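Local coordinates for protein thiaminase-I (Naegleria gruberi, PDB 4HCW) that is a thiaminase-I, a single-chain protein of mixed helix and sheet with a build consistent with a two-lobed periplasmic-binding-protein-like fold, at residues 26-31 and 48-53; 216-221 and 239-244. All blocks are in the same frame, centred on the assembly; numbering follows the deposited sequence.

Interaction 1: residues 26-31 and 48-53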
ATOM      1  N   GLU A  26     -17.567  15.928   2.250  1.00107.70           N
ATOM      2  CA  GLU A  26     -16.567  14.892   2.027  1.00107.70           C
ATOM      3  C   GLU A  26     -17.143  13.511   2.321  1.00107.70           C
ATOM      4  O   GLU A  26     -17.799  13.308   3.343  1.00107.70           O
ATOM      5  CB  GLU A  26     -15.338  15.137   2.902  1.00120.97           C
ATOM      6  CG  GLU A  26     -14.226  14.122   2.700  1.00120.97           C
ATOM      7  CD  GLU A  26     -13.171  14.189   3.786  1.00120.97           C
ATOM      8  OE1 GLU A  26     -13.442  14.801   4.841  1.00120.97           O
ATOM      9  OE2 GLU A  26     -12.072  13.629   3.586  1.00120.97           O
ATOM     10  N   VAL A  27     -16.894  12.565   1.422  1.00 77.51           N
ATOM     11  CA  VAL A  27     -17.371  11.199   1.600  1.00 77.51           C
ATOM     12  C   VAL A  27     -16.205  10.220   1.688  1.00 77.51           C
ATOM     13  O   VAL A  27     -15.467  10.032   0.723  1.00 77.51           O
ATOM     14  CB  VAL A  27     -18.302  10.770   0.453  1.00 71.17           C
ATOM     15  CG1 VAL A  27     -18.733   9.322   0.633  1.00 71.17           C
ATOM     16  CG2 VAL A  27     -19.512  11.687   0.382  1.00 71.17           C
ATOM     17  N   LYS A  28     -16.044   9.602   2.853  1.00 60.86           N
ATOM     18  CA  LYS A  28     -14.972   8.636   3.069  1.00 60.86           C
ATOM     19  C   LYS A  28     -15.441   7.221   2.757  1.00 60.86           C
ATOM     20  O   LYS A  28     -16.506   6.799   3.206  1.00 60.86           O
ATOM     21  CB  LYS A  28     -14.472   8.708   4.513  1.00 88.38           C
ATOM     22  CG  LYS A  28     -13.677   9.961   4.843  1.00 88.38           C
ATOM     23  CD  LYS A  28     -14.133  10.566   6.161  1.00 88.38           C
ATOM     24  CE  LYS A  28     -12.957  11.078   6.977  1.00 88.38           C
ATOM     25  NZ  LYS A  28     -12.125   9.958   7.499  1.00 88.38           N
ATOM     26  N   LEU A  29     -14.637   6.491   1.990  1.00 66.87           N
ATOM     27  CA  LEU A  29     -14.958   5.112   1.638  1.00 66.87           C
ATOM     28  C   LEU A  29     -14.961   4.224   2.876  1.00 66.87           C
ATOM     29  O   LEU A  29     -15.698   3.240   2.945  1.00 66.87           O
ATOM     30  CB  LEU A  29     -13.960   4.573   0.611  1.00 55.32           C
ATOM     31  CG  LEU A  29     -14.211   3.149   0.111  1.00 55.32           C
ATOM     32  CD1 LEU A  29     -15.508   3.080  -0.681  1.00 55.32           C
ATOM     33  CD2 LEU A  29     -13.041   2.648  -0.720  1.00 55.32           C
ATOM     34  N   ILE A  30     -14.135   4.581   3.854  1.00 62.29           N
ATOM     35  CA  ILE A  30     -14.040   3.821   5.094  1.00 62.29           C
ATOM     36  C   ILE A  30     -15.364   3.851   5.862  1.00 62.29           C
ATOM     37  O   ILE A  30     -15.700   2.904   6.574  1.00 62.29           O
ATOM     38  CB  ILE A  30     -12.876   4.323   5.986  1.00 69.62           C
ATOM     39  CG1 ILE A  30     -12.657   3.385   7.175  1.00 69.62           C
ATOM     40  CG2 ILE A  30     -13.120   5.754   6.452  1.00 69.62           C
ATOM     41  CD1 ILE A  30     -12.352   1.957   6.776  1.00 69.62           C
ATOM     42  N   ASN A  31     -16.119   4.933   5.699  1.00 69.39           N
ATOM     43  CA  ASN A  31     -17.422   5.055   6.339  1.00 69.39           C
ATOM     44  C   ASN A  31     -18.478   4.204   5.643  1.00 69.39           C
ATOM     45  O   ASN A  31     -19.355   3.634   6.293  1.00 69.39           O
ATOM     46  CB  ASN A  31     -17.869   6.517   6.390  1.00 63.24           C
ATOM     47  CG  ASN A  31     -17.045   7.343   7.358  1.00 63.24           C
ATOM     48  OD1 ASN A  31     -16.486   6.818   8.321  1.00 63.24           O
ATOM     49  ND2 ASN A  31     -16.970   8.647   7.108  1.00 63.24           N
ATOM     50  N   TYR A  48     -15.800  -1.601  15.474  1.00 75.24           N
ATOM     51  CA  TYR A  48     -14.911  -1.185  14.393  1.00 75.24           C
ATOM     52  C   TYR A  48     -14.421   0.247  14.586  1.00 75.24           C
ATOM     53  O   TYR A  48     -15.209   1.193  14.553  1.00 75.24           O
ATOM     54  CB  TYR A  48     -15.606  -1.312  13.037  1.00 67.63           C
ATOM     55  CG  TYR A  48     -15.980  -2.728  12.659  1.00 67.63           C
ATOM     56  CD1 TYR A  48     -15.036  -3.600  12.133  1.00 67.63           C
ATOM     57  CD2 TYR A  48     -17.281  -3.188  12.817  1.00 67.63           C
ATOM     58  CE1 TYR A  48     -15.374  -4.893  11.782  1.00 67.63           C
ATOM     59  CE2 TYR A  48     -17.629  -4.479  12.468  1.00 67.63           C
ATOM     60  CZ  TYR A  48     -16.673  -5.327  11.950  1.00 67.63           C
ATOM     61  OH  TYR A  48     -17.018  -6.612  11.604  1.00 67.63           O
ATOM     62  N   THR A  49     -13.115   0.395  14.787  1.00 68.27           N
ATOM     63  CA  THR A  49     -12.497   1.710  14.899  1.00 68.27           C
ATOM     64  C   THR A  49     -11.303   1.820  13.959  1.00 68.27           C
ATOM     65  O   THR A  49     -10.804   0.814  13.453  1.00 68.27           O
ATOM     66  CB  THR A  49     -12.036   2.007  16.340  1.00 78.83           C
ATOM     67  OG1 THR A  49     -11.229   0.925  16.819  1.00 78.83           O
ATOM     68  CG2 THR A  49     -13.235   2.186  17.259  1.00 78.83           C
ATOM     69  N   GLU A  50     -10.847   3.048  13.729  1.00 76.11           N
ATOM     70  CA  GLU A  50      -9.715   3.289  12.844  1.00 76.11           C
ATOM     71  C   GLU A  50      -8.391   3.104  13.581  1.00 76.11           C
ATOM     72  O   GLU A  50      -8.149   3.733  14.611  1.00 76.11           O
ATOM     73  CB  GLU A  50      -9.801   4.693  12.242  1.00 98.60           C
ATOM     74  CG  GLU A  50     -11.079   4.949  11.458  1.00 98.60           C
ATOM     75  CD  GLU A  50     -11.165   6.364  10.922  1.00 98.60           C
ATOM     76  OE1 GLU A  50     -12.224   6.727  10.368  1.00 98.60           O
ATOM     77  OE2 GLU A  50     -10.176   7.114  11.054  1.00 98.60           O
ATOM     78  N   PHE A  51      -7.539   2.236  13.045  1.00 66.44           N
ATOM     79  CA  PHE A  51      -6.236   1.965  13.643  1.00 66.44           C
ATOM     80  C   PHE A  51      -5.109   2.553  12.800  1.00 66.44           C
ATOM     81  O   PHE A  51      -4.768   2.019  11.745  1.00 66.44           O
ATOM     82  CB  PHE A  51      -6.032   0.461  13.818  1.00 57.93           C
ATOM     83  CG  PHE A  51      -4.671   0.085  14.331  1.00 57.93           C
ATOM     84  CD1 PHE A  51      -4.334   0.291  15.660  1.00 57.93           C
ATOM     85  CD2 PHE A  51      -3.731  -0.488  13.489  1.00 57.93           C
ATOM     86  CE1 PHE A  51      -3.083  -0.058  16.135  1.00 57.93           C
ATOM     87  CE2 PHE A  51      -2.479  -0.839  13.959  1.00 57.93           C
ATOM     88  CZ  PHE A  51      -2.155  -0.623  15.283  1.00 57.93           C
ATOM     89  N   ASP A  52      -4.537   3.653  13.275  1.00 61.88           N
ATOM     90  CA  ASP A  52      -3.450   4.319  12.568  1.00 61.88           C
ATOM     91  C   ASP A  52      -2.125   3.614  12.829  1.00 61.88           C
ATOM     92  O   ASP A  52      -1.471   3.860  13.843  1.00 61.88           O
ATOM     93  CB  ASP A  52      -3.353   5.783  13.002  1.00 63.98           C
ATOM     94  CG  ASP A  52      -2.516   6.619  12.053  1.00 63.98           C
ATOM     95  OD1 ASP A  52      -1.814   6.039  11.198  1.00 63.98           O
ATOM     96  OD2 ASP A  52      -2.560   7.863  12.163  1.00 63.98           O
ATOM     97  N   CYS A  53      -1.725   2.745  11.906  1.00 60.49           N
ATOM     98  CA  CYS A  53      -0.467   2.018  12.032  1.00 60.49           C
ATOM     99  C   CYS A  53       0.727   2.933  11.776  1.00 60.49           C
ATOM    100  O   CYS A  53       1.873   2.554  12.016  1.00 60.49           O
ATOM    101  CB  CYS A  53      -0.431   0.827  11.073  1.00 71.26           C
ATOM    102  SG  CYS A  53      -0.405   1.277   9.322  1.00 71.26           S
TER
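Glu50 reaches across from the end of strand 44-50 to meet Lys28 and Ile30, where strand 26-28 passes into helix 29-34. The electrostatic part is loose. Lys28 NZ stands 4.3 Å from Glu50 OE1. That is beyond a salt bridge, so the two opposite charges probably attract each other without a directed bond. Both side chains start toward the other segment. The carbon chain of Glu50 is extended beyond CG, with chi2 at 178°, and this brings its carboxylate up to the other segment.

The van der Waals part is a single touch between a methyl and a carboxylate oxygen, at the outer limit of contact. Ile30 CG2 lies 4.1 Å from the same Glu50 OE1. The first torsion of Ile30 (chi1 -171°) sets CG1 opposite the backbone N and leaves CG2 as the branch that meets the carboxylate. Ile30 is buried, whereas Glu50 is exposed; its side chain also rests on Pro15.

The backbones stay well apart, with the CA atoms of Ile30 and Glu50 8.9 Å from each other. Each segment is held by its own neighbours. Lys28 is the N-cap residue, and its O accepts a bond from Asn31 N at 3.1 Å in the first turn. Backbone hydrogen bonds join Val27 to Trp20 of strand 19-21, and Thr49 to Val11 and Leu13 of strand 8-13. The arrangement joins a small antiparallel hairpin and the helix that follows it to the end of strand 44-50. Strands 8-13 and 44-50 are parallel neighbours in the main sheet, and helix 29-34 lies between them in the chain, as in a beta-alpha-beta crossover.

Interaction 2: residues 216-221 and 239-244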
ATOM      1  N   ASN A 216      -8.083  17.330 -11.281  1.00 99.00           N
ATOM      2  CA  ASN A 216      -8.898  18.399 -11.850  1.00 99.00           C
ATOM      3  C   ASN A 216      -8.620  18.610 -13.335  1.00 99.00           C
ATOM      4  O   ASN A 216      -9.538  18.847 -14.119  1.00 99.00           O
ATOM      5  CB  ASN A 216      -8.679  19.708 -11.088  1.00109.93           C
ATOM      6  CG  ASN A 216      -9.227  19.661  -9.676  1.00109.93           C
ATOM      7  OD1 ASN A 216      -9.540  18.590  -9.153  1.00109.93           O
ATOM      8  ND2 ASN A 216      -9.345  20.825  -9.048  1.00109.93           N
ATOM      9  N   SER A 217      -7.349  18.521 -13.713  1.00 93.21           N
ATOM     10  CA  SER A 217      -6.944  18.716 -15.100  1.00 93.21           C
ATOM     11  C   SER A 217      -7.442  17.586 -15.999  1.00 93.21           C
ATOM     12  O   SER A 217      -7.896  17.828 -17.117  1.00 93.21           O
ATOM     13  CB  SER A 217      -5.423  18.841 -15.202  1.00121.31           C
ATOM     14  OG  SER A 217      -4.781  17.672 -14.725  1.00121.31           O
ATOM     15  N   VAL A 218      -7.353  16.354 -15.506  1.00100.52           N
ATOM     16  CA  VAL A 218      -7.821  15.192 -16.253  1.00100.52           C
ATOM     17  C   VAL A 218      -9.334  15.255 -16.451  1.00100.52           C
ATOM     18  O   VAL A 218      -9.842  14.952 -17.533  1.00100.52           O
ATOM     19  CB  VAL A 218      -7.437  13.872 -15.550  1.00100.31           C
ATOM     20  CG1 VAL A 218      -8.082  12.682 -16.243  1.00100.31           C
ATOM     21  CG2 VAL A 218      -5.926  13.713 -15.512  1.00100.31           C
ATOM     22  N   LYS A 219     -10.046  15.661 -15.404  1.00108.60           N
ATOM     23  CA  LYS A 219     -11.493  15.829 -15.471  1.00108.60           C
ATOM     24  C   LYS A 219     -11.884  16.875 -16.510  1.00108.60           C
ATOM     25  O   LYS A 219     -12.839  16.688 -17.264  1.00108.60           O
ATOM     26  CB  LYS A 219     -12.056  16.234 -14.107  1.00 68.08           C
ATOM     27  CG  LYS A 219     -12.162  15.104 -13.093  0.50 68.08           C
ATOM     28  CD  LYS A 219     -12.826  15.598 -11.816  0.50 68.08           C
ATOM     29  CE  LYS A 219     -13.087  14.463 -10.840  0.50 68.08           C
ATOM     30  NZ  LYS A 219     -13.777  14.950  -9.611  0.50 68.08           N
ATOM     31  N   GLN A 220     -11.134  17.972 -16.549  1.00102.72           N
ATOM     32  CA  GLN A 220     -11.441  19.085 -17.445  1.00102.72           C
ATOM     33  C   GLN A 220     -10.948  18.851 -18.873  1.00102.72           C
ATOM     34  O   GLN A 220     -11.019  19.747 -19.714  1.00102.72           O
ATOM     35  CB  GLN A 220     -10.872  20.393 -16.886  1.00 89.05           C
ATOM     36  CG  GLN A 220     -11.526  20.841 -15.586  1.00 89.05           C
ATOM     37  N   GLY A 221     -10.450  17.647 -19.138  1.00100.09           N
ATOM     38  CA  GLY A 221     -10.054  17.261 -20.482  1.00100.09           C
ATOM     39  C   GLY A 221      -8.700  17.784 -20.923  1.00100.09           C
ATOM     40  O   GLY A 221      -8.274  17.537 -22.052  1.00100.09           O
ATOM     41  N   LYS A 239     -11.819   7.144 -12.344  1.00 75.65           N
ATOM     42  CA  LYS A 239     -11.863   5.741 -12.748  1.00 75.65           C
ATOM     43  C   LYS A 239     -12.716   5.535 -14.000  1.00 75.65           C
ATOM     44  O   LYS A 239     -12.588   4.521 -14.688  1.00 75.65           O
ATOM     45  CB  LYS A 239     -12.365   4.856 -11.601  1.00 94.04           C
ATOM     46  CG  LYS A 239     -13.845   4.512 -11.667  1.00 94.04           C
ATOM     47  CD  LYS A 239     -14.226   3.513 -10.587  1.00 94.04           C
ATOM     48  CE  LYS A 239     -15.611   2.937 -10.832  1.00 94.04           C
ATOM     49  NZ  LYS A 239     -16.648   4.001 -10.930  1.00 94.04           N
ATOM     50  N   ASP A 240     -13.579   6.505 -14.289  1.00 93.87           N
ATOM     51  CA  ASP A 240     -14.414   6.460 -15.483  1.00 93.87           C
ATOM     52  C   ASP A 240     -13.607   6.852 -16.715  1.00 93.87           C
ATOM     53  O   ASP A 240     -13.673   6.190 -17.751  1.00 93.87           O
ATOM     54  CB  ASP A 240     -15.618   7.389 -15.327  1.00121.35           C
ATOM     55  CG  ASP A 240     -16.514   6.991 -14.172  1.00121.35           C
ATOM     56  OD1 ASP A 240     -16.721   5.777 -13.967  1.00121.35           O
ATOM     57  OD2 ASP A 240     -17.009   7.895 -13.465  1.00121.35           O
ATOM     58  N   ILE A 241     -12.843   7.933 -16.589  1.00 78.48           N
ATOM     59  CA  ILE A 241     -12.000   8.420 -17.675  1.00 78.48           C
ATOM     60  C   ILE A 241     -10.889   7.421 -17.997  1.00 78.48           C
ATOM     61  O   ILE A 241     -10.501   7.260 -19.155  1.00 78.48           O
ATOM     62  CB  ILE A 241     -11.392   9.793 -17.327  1.00 70.21           C
ATOM     63  CG1 ILE A 241     -12.504  10.782 -16.965  1.00 70.21           C
ATOM     64  CG2 ILE A 241     -10.556  10.325 -18.479  1.00 70.21           C
ATOM     65  CD1 ILE A 241     -12.011  12.176 -16.648  1.00 70.21           C
ATOM     66  N   ILE A 242     -10.389   6.748 -16.966  1.00 77.09           N
ATOM     67  CA  ILE A 242      -9.382   5.708 -17.142  1.00 77.09           C
ATOM     68  C   ILE A 242      -9.928   4.563 -17.992  1.00 77.09           C
ATOM     69  O   ILE A 242      -9.250   4.066 -18.892  1.00 77.09           O
ATOM     70  CB  ILE A 242      -8.890   5.163 -15.782  1.00 78.96           C
ATOM     71  CG1 ILE A 242      -8.055   6.220 -15.057  1.00 78.96           C
ATOM     72  CG2 ILE A 242      -8.076   3.891 -15.968  1.00 78.96           C
ATOM     73  CD1 ILE A 242      -7.540   5.771 -13.706  1.00 78.96           C
ATOM     74  N   ARG A 243     -11.162   4.159 -17.708  1.00104.61           N
ATOM     75  CA  ARG A 243     -11.804   3.077 -18.447  1.00104.61           C
ATOM     76  C   ARG A 243     -12.185   3.502 -19.864  1.00104.61           C
ATOM     77  O   ARG A 243     -11.968   2.760 -20.822  1.00104.61           O
ATOM     78  CB  ARG A 243     -13.041   2.577 -17.694  1.00 92.46           C
ATOM     79  CG  ARG A 243     -13.854   1.532 -18.447  1.00 92.46           C
ATOM     80  CD  ARG A 243     -15.254   2.042 -18.757  1.00 92.46           C
ATOM     81  NE  ARG A 243     -16.056   2.219 -17.549  1.00 92.46           N
ATOM     82  CZ  ARG A 243     -16.918   3.213 -17.363  1.00 92.46           C
ATOM     83  NH1 ARG A 243     -17.090   4.130 -18.305  1.00 92.46           N
ATOM     84  NH2 ARG A 243     -17.606   3.295 -16.232  1.00 92.46           N
ATOM     85  N   ASP A 244     -12.748   4.700 -19.990  1.00 93.00           N
ATOM     86  CA  ASP A 244     -13.237   5.187 -21.277  1.00 93.00           C
ATOM     87  C   ASP A 244     -12.116   5.562 -22.242  1.00 93.00           C
ATOM     88  O   ASP A 244     -12.037   5.026 -23.348  1.00 93.00           O
ATOM     89  CB  ASP A 244     -14.181   6.377 -21.078  1.00112.03           C
ATOM     90  CG  ASP A 244     -15.480   5.984 -20.404  1.00112.03           C
ATOM     91  OD1 ASP A 244     -15.886   4.809 -20.529  1.00112.03           O
ATOM     92  OD2 ASP A 244     -16.099   6.851 -19.750  1.00112.03           O
TER
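Two helices, 211-219 and 239-244, pack against each other through one residue, Ile241, at the periphery of the chain. Both lie in the part of the chain that belongs to the Thiaminase I-like N-terminal domain family. Ile241 inserts its side chain against Val218 and Lys219 at the last turn of the first helix. Its CD1 lies 3.6 Å from Val218 O and 3.9 Å from Lys219 CA, so the tip of the isoleucine rests largely on backbone.

The side chains add a small apolar patch. Val218 CG1 is 4.0 Å from Ile241 CD1, and Ile241 CG2 is 4.1 Å from the same Val218 CG1. The two side chains run alongside in opposite senses. A chi1 of -55° puts CG1 of Ile241 beside its backbone N and CG2 beside the carbonyl carbon, and both branches take part. Val218 is buried; Lys219 is exposed, and its ammonium end turns off from the contact.

Val218 O also accepts a bond from Gly221 N at 3.2 Å, where the chain leaves the helix.

Charges lie along the second helix. Arg243 NH1 donates to Asp244 OD1 at 2.6 Å, nearly in the guanidinium plane. Asp240 OD1 forms a salt bridge with Lys239 NZ. It is also 3.5 Å from Arg243 NH2, but well out of the guanidinium plane, so no N-H points at it. Ile242 packs on Met235 and Tyr247. The arrangement is a local helix-helix contact: an isoleucine of one short helix packs on the C-terminal turn of its neighbour, and the salt-bridge network stays within the second helix.

Both contacts are small and partly buried. In interaction 1 a buried isoleucine meets an exposed glutamate; in interaction 2 a partly exposed isoleucine meets a buried valine and an exposed lysine. They hold different elements. Interaction 1 ties a strand-to-helix junction to a strand of the large mixed sheet, whereas interaction 2 pairs two helices. The centre of interaction 1 lies about 15 Å from the chain centre, against about 23 Å for interaction 2. Charge spans the gap in 26-31 with 48-53, but in 216-221 with 239-244 the meeting is mainly apolar and the salt bridges stay within one helix. The centres are about 26 Å apart, and the two do not touch.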